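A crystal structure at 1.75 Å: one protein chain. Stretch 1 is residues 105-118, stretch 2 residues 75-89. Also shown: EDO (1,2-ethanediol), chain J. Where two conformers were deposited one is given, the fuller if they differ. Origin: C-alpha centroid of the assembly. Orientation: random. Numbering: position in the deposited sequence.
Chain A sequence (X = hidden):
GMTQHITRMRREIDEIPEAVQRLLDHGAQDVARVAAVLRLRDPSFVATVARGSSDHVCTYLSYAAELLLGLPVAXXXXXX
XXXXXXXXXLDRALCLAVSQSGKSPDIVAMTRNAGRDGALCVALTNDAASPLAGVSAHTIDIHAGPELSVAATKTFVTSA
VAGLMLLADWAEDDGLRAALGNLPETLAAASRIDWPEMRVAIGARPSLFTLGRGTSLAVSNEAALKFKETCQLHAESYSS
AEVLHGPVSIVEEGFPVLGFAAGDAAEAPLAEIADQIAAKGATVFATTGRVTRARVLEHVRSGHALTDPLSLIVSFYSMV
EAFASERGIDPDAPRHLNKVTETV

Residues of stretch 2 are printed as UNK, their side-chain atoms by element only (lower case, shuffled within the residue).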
# COMPACT_ATOMS: atom_id res chain seq x y z
N PRO A 105 -19.74 4.13 2.52
CA PRO A 105 -20.24 4.40 1.18
C PRO A 105 -19.24 4.09 0.06
O PRO A 105 -19.64 3.62 -0.98
CB PRO A 105 -20.58 5.90 1.23
CG PRO A 105 -20.85 6.17 2.67
CD PRO A 105 -19.92 5.29 3.42
N ASP A 106 -17.96 4.39 0.27
CA ASP A 106 -16.94 4.08 -0.73
C ASP A 106 -16.80 2.58 -0.99
O ASP A 106 -16.73 2.16 -2.14
CB ASP A 106 -15.59 4.67 -0.33
CG ASP A 106 -15.51 6.17 -0.53
OD1 ASP A 106 -16.51 6.79 -0.99
OD2 ASP A 106 -14.45 6.73 -0.19
N ILE A 107 -16.75 1.79 0.07
CA ILE A 107 -16.63 0.33 -0.06
C ILE A 107 -17.88 -0.26 -0.74
O ILE A 107 -17.78 -1.13 -1.60
CB ILE A 107 -16.32 -0.32 1.31
CG1 ILE A 107 -15.02 0.26 1.91
CG2 ILE A 107 -16.28 -1.84 1.24
CD1 ILE A 107 -13.79 0.19 1.03
N VAL A 108 -19.05 0.26 -0.38
CA VAL A 108 -20.31 -0.16 -0.97
C VAL A 108 -20.34 0.21 -2.46
O VAL A 108 -20.73 -0.62 -3.30
CB VAL A 108 -21.52 0.47 -0.19
CG1 VAL A 108 -22.84 0.21 -0.91
CG2 VAL A 108 -21.59 -0.10 1.23
N ALA A 109 -19.89 1.42 -2.80
CA ALA A 109 -19.89 1.89 -4.19
C ALA A 109 -18.97 1.07 -5.09
O ALA A 109 -19.34 0.75 -6.21
CB ALA A 109 -19.53 3.36 -4.29
N MSE A 110 -17.77 0.78 -4.60
CA MSE A 110 -16.80 0.03 -5.37
C MSE A 110 -17.30 -1.40 -5.57
O MSE A 110 -17.22 -1.96 -6.68
CB MSE A 110 -15.45 0.10 -4.68
CG MSE A 110 -14.31 -0.51 -5.44
SE MSE A 110 -13.77 0.43 -7.09
CE MSE A 110 -14.85 -0.73 -8.16
N THR A 111 -17.85 -1.98 -4.51
CA THR A 111 -18.39 -3.34 -4.57
C THR A 111 -19.60 -3.40 -5.51
O THR A 111 -19.70 -4.33 -6.31
CB THR A 111 -18.70 -3.91 -3.19
OG1 THR A 111 -17.55 -3.77 -2.34
CG2 THR A 111 -19.12 -5.38 -3.30
N ARG A 112 -20.45 -2.38 -5.46
CA ARG A 112 -21.62 -2.30 -6.34
C ARG A 112 -21.18 -2.21 -7.81
O ARG A 112 -21.70 -2.93 -8.67
CB ARG A 112 -22.50 -1.10 -5.98
CG ARG A 112 -23.72 -0.94 -6.89
CD ARG A 112 -24.67 0.19 -6.44
NE ARG A 112 -24.06 1.52 -6.56
CZ ARG A 112 -23.75 2.33 -5.54
NH1 ARG A 112 -24.01 1.99 -4.27
NH2 ARG A 112 -23.18 3.51 -5.79
N ASN A 113 -20.22 -1.34 -8.08
CA ASN A 113 -19.70 -1.14 -9.44
C ASN A 113 -19.02 -2.38 -9.97
O ASN A 113 -19.12 -2.71 -11.16
CB ASN A 113 -18.74 0.07 -9.51
CG ASN A 113 -19.49 1.42 -9.64
OD1 ASN A 113 -20.71 1.51 -9.35
ND2 ASN A 113 -18.77 2.47 -10.05
N ALA A 114 -18.27 -3.04 -9.09
CA ALA A 114 -17.59 -4.29 -9.47
C ALA A 114 -18.61 -5.30 -10.04
O ALA A 114 -18.35 -5.92 -11.07
CB ALA A 114 -16.84 -4.86 -8.29
N GLY A 115 -19.73 -5.49 -9.33
CA GLY A 115 -20.83 -6.36 -9.76
C GLY A 115 -21.43 -5.91 -11.08
O GLY A 115 -21.61 -6.70 -12.00
N ARG A 116 -21.73 -4.62 -11.18
CA ARG A 116 -22.22 -4.03 -12.41
C ARG A 116 -21.27 -4.36 -13.58
O ARG A 116 -21.70 -4.67 -14.69
CB ARG A 116 -22.32 -2.50 -12.25
CG ARG A 116 -22.81 -1.69 -13.48
CD ARG A 116 -22.44 -0.23 -13.39
NE ARG A 116 -21.00 0.01 -13.48
CZ ARG A 116 -20.41 1.18 -13.21
NH1 ARG A 116 -21.12 2.22 -12.84
NH2 ARG A 116 -19.09 1.30 -13.29
N ASP A 117 -19.97 -4.30 -13.31
CA ASP A 117 -18.93 -4.53 -14.31
C ASP A 117 -18.45 -5.98 -14.49
O ASP A 117 -17.40 -6.23 -15.15
CB ASP A 117 -17.78 -3.58 -14.04
CG ASP A 117 -18.19 -2.12 -14.20
OD1 ASP A 117 -19.25 -1.85 -14.81
OD2 ASP A 117 -17.45 -1.25 -13.68
N GLY A 118 -19.23 -6.92 -13.95
CA GLY A 118 -19.05 -8.36 -14.20
C GLY A 118 -18.53 -9.28 -13.14
O GLY A 118 -18.52 -10.49 -13.35
N UNK A 75 -5.84 -4.77 -5.84
CA UNK A 75 -6.50 -3.93 -4.84
C UNK A 75 -7.09 -2.68 -5.52
O UNK A 75 -6.35 -1.86 -6.08
o UNK A 75 -6.04 -2.50 -2.91
c UNK A 75 -5.51 -3.49 -3.75
N UNK A 76 -8.41 -2.58 -5.49
CA UNK A 76 -9.11 -1.50 -6.13
C UNK A 76 -9.34 -0.29 -5.23
O UNK A 76 -10.02 -0.40 -4.20
c UNK A 76 -12.02 -3.40 -8.10
c UNK A 76 -10.53 -3.06 -7.76
c UNK A 76 -10.47 -1.99 -6.65
c UNK A 76 -9.71 -2.65 -8.98
N UNK A 77 -8.82 0.86 -5.64
CA UNK A 77 -9.02 2.08 -4.88
C UNK A 77 -10.48 2.47 -4.99
O UNK A 77 -10.95 2.68 -6.11
N UNK A 78 -11.21 2.57 -3.85
CA UNK A 78 -12.67 2.84 -3.99
C UNK A 78 -13.05 4.10 -4.73
O UNK A 78 -14.15 4.17 -5.25
c UNK A 78 -12.13 1.98 -1.76
c UNK A 78 -13.18 2.81 -2.54
c UNK A 78 -10.83 2.37 -2.43
N UNK A 79 -12.13 5.07 -4.81
CA UNK A 79 -12.42 6.31 -5.57
C UNK A 79 -12.70 6.03 -7.05
O UNK A 79 -13.44 6.79 -7.69
c UNK A 79 -11.28 7.33 -5.45
o UNK A 79 -10.08 6.94 -6.13
N UNK A 80 -12.16 4.93 -7.56
CA UNK A 80 -12.40 4.54 -8.96
C UNK A 80 -13.90 4.45 -9.24
O UNK A 80 -14.37 4.80 -10.33
c UNK A 80 -12.03 2.76 -10.70
c UNK A 80 -11.63 3.26 -9.33
c UNK A 80 -10.11 3.54 -9.30
N UNK A 81 -14.65 3.98 -8.24
CA UNK A 81 -16.11 3.96 -8.33
C UNK A 81 -16.75 5.24 -7.79
O UNK A 81 -17.58 5.90 -8.46
c UNK A 81 -16.68 2.77 -7.58
N UNK A 82 -16.39 5.59 -6.56
CA UNK A 82 -17.10 6.66 -5.81
C UNK A 82 -16.84 8.07 -6.30
O UNK A 82 -17.69 8.96 -6.12
o UNK A 82 -15.47 6.98 -4.05
c UNK A 82 -16.80 6.56 -4.31
N UNK A 83 -15.67 8.30 -6.89
CA UNK A 83 -15.35 9.61 -7.45
C UNK A 83 -15.47 9.60 -8.98
O UNK A 83 -16.17 10.44 -9.56
c UNK A 83 -13.93 10.08 -6.98
c UNK A 83 -13.52 11.37 -7.69
c UNK A 83 -13.92 10.26 -5.47
N UNK A 84 -14.83 8.65 -9.64
CA UNK A 84 -14.78 8.64 -11.11
C UNK A 84 -15.88 7.83 -11.81
O UNK A 84 -16.11 8.02 -13.01
c UNK A 84 -12.25 8.86 -11.03
c UNK A 84 -10.75 10.76 -11.08
c UNK A 84 -10.08 10.25 -9.98
c UNK A 84 -13.43 8.10 -11.58
o UNK A 84 -8.99 10.88 -9.46
c UNK A 84 -10.47 9.06 -9.41
c UNK A 84 -11.84 10.07 -11.60
c UNK A 84 -11.57 8.38 -9.93
N UNK A 85 -16.51 6.93 -11.06
CA UNK A 85 -17.49 5.99 -11.60
C UNK A 85 -16.99 5.39 -12.92
O UNK A 85 -17.71 5.40 -13.92
c UNK A 85 -19.97 5.67 -12.07
c UNK A 85 -18.86 6.66 -11.80
o UNK A 85 -20.99 6.12 -12.64
o UNK A 85 -19.86 4.48 -11.70
N UNK A 86 -15.76 4.89 -12.92
CA UNK A 86 -15.18 4.28 -14.08
C UNK A 86 -15.81 2.91 -14.33
O UNK A 86 -16.27 2.20 -13.40
c UNK A 86 -13.63 4.16 -13.93
N UNK A 87 -15.86 2.56 -15.61
CA UNK A 87 -16.32 1.25 -16.04
C UNK A 87 -15.10 0.36 -16.17
O UNK A 87 -14.23 0.62 -17.00
n UNK A 87 -20.66 1.98 -16.58
c UNK A 87 -21.89 1.48 -16.62
n UNK A 87 -22.12 0.21 -16.97
c UNK A 87 -18.32 2.11 -17.29
c UNK A 87 -19.45 1.20 -16.86
n UNK A 87 -22.93 2.27 -16.34
c UNK A 87 -17.03 1.36 -17.40
N UNK A 88 -15.02 -0.66 -15.32
CA UNK A 88 -13.93 -1.62 -15.33
C UNK A 88 -14.34 -2.92 -16.03
O UNK A 88 -15.53 -3.22 -16.17
c UNK A 88 -13.45 -1.92 -13.89
c UNK A 88 -12.90 -0.72 -13.09
c UNK A 88 -12.37 -1.17 -11.77
c UNK A 88 -11.80 -0.03 -13.87
N UNK A 89 -13.34 -3.65 -16.51
CA UNK A 89 -13.54 -4.94 -17.14
C UNK A 89 -13.30 -5.98 -16.06
O UNK A 89 -12.16 -6.35 -15.78
n UNK A 89 -10.55 -6.45 -22.75
n UNK A 89 -11.51 -5.18 -21.10
n UNK A 89 -10.56 -4.17 -22.96
c UNK A 89 -11.90 -3.92 -20.47
c UNK A 89 -10.86 -5.26 -22.27
c UNK A 89 -12.95 -4.10 -19.39
c UNK A 89 -12.59 -5.11 -18.32
C1 EDO J . -5.12 2.12 -8.39
O1 EDO J . -4.47 0.84 -8.24
C2 EDO J . -6.46 2.12 -7.67
O2 EDO J . -7.32 1.07 -8.08
O HOH W 1 -16.15 1.78 -10.85
O HOH W 2 -20.28 -2.11 -17.19

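Position 75 carries one carbon and then one oxygen, and touches nothing on stretch 1; it is S75. Position 76 has four carbons forked at the second: L76, whose CD1 lies 3.9 Å from M110 CE, M110 being a selenomethionine. Position 77 has no side-chain atoms, hence G77; its O lies 3.7 Å from M110 SE, and its N donates to O2 of the ethanediol at 2.9 Å.

At position 78 three carbons close a ring onto the backbone N, which defines P78. Its CB is 3.6 Å from D106 O, and its CG packs 3.7 Å from I107 CD1. Position 79 has one carbon and one oxygen, its CA-to-CB bond directed away from stretch 1: S79. Position 80 bears one carbon carrying two more, V80, with CB 4.2 Å from M110 SE.

Position 81 has a single carbon, so it is A81. This CB sits 3.5 Å from M110 CA and 3.6 Å from A109 O, a small side chain where the backbones come close (CA of A81 to CA of M110, 5.0 Å). Position 82 has one carbon and one oxygen: S82, whose OG has two weak options for its one proton, D106 OD1 at 3.2 Å and P78 O at 3.3 Å.

Position 83, one carbon carrying two, is V83, and position 84, a six-carbon ring bearing an oxygen, is Y84; neither reaches stretch 1. Position 85 has two carbons, the second carrying two oxygens. One of these oxygens meets two nitrogens of stretch 1, as expected of a carboxylate: this is D85, whose OD1 accepts from N113 ND2 at 2.8 Å and forms a salt bridge with R116 NH1, also at 2.8 Å. Position 86 has one carbon, directed away: A86. Water 1 links its O (2.6 Å) to N113 ND2 (2.8 Å from the water).

Position 87 shows three carbons, a nitrogen, and a carbon carrying two nitrogens: R87. Its guanidinium lies flat on that of R116, centres 3.7 Å apart. Position 88, four carbons forked at the second, is L88; its N donates to D117 OD2 at 3.0 Å. Position 89 repeats the pattern of 87 and is R89, its CA-to-CB bond directed away from stretch 1.

The contact thus joins an apolar patch to a polar end. M110 packs among L76, P78, V80 and A81, while farther along the helix R116 is held in its plane by D85 and D117 and covered on one face by R87. The nearby carboxylates offset the like charges of the stacked arginines, and water 2 bridges R87 NH1 (3.0 Å) and D117 OD1 (2.6 Å).

Stretch 2, residues 75-89: SLGPSVASVYDARLR
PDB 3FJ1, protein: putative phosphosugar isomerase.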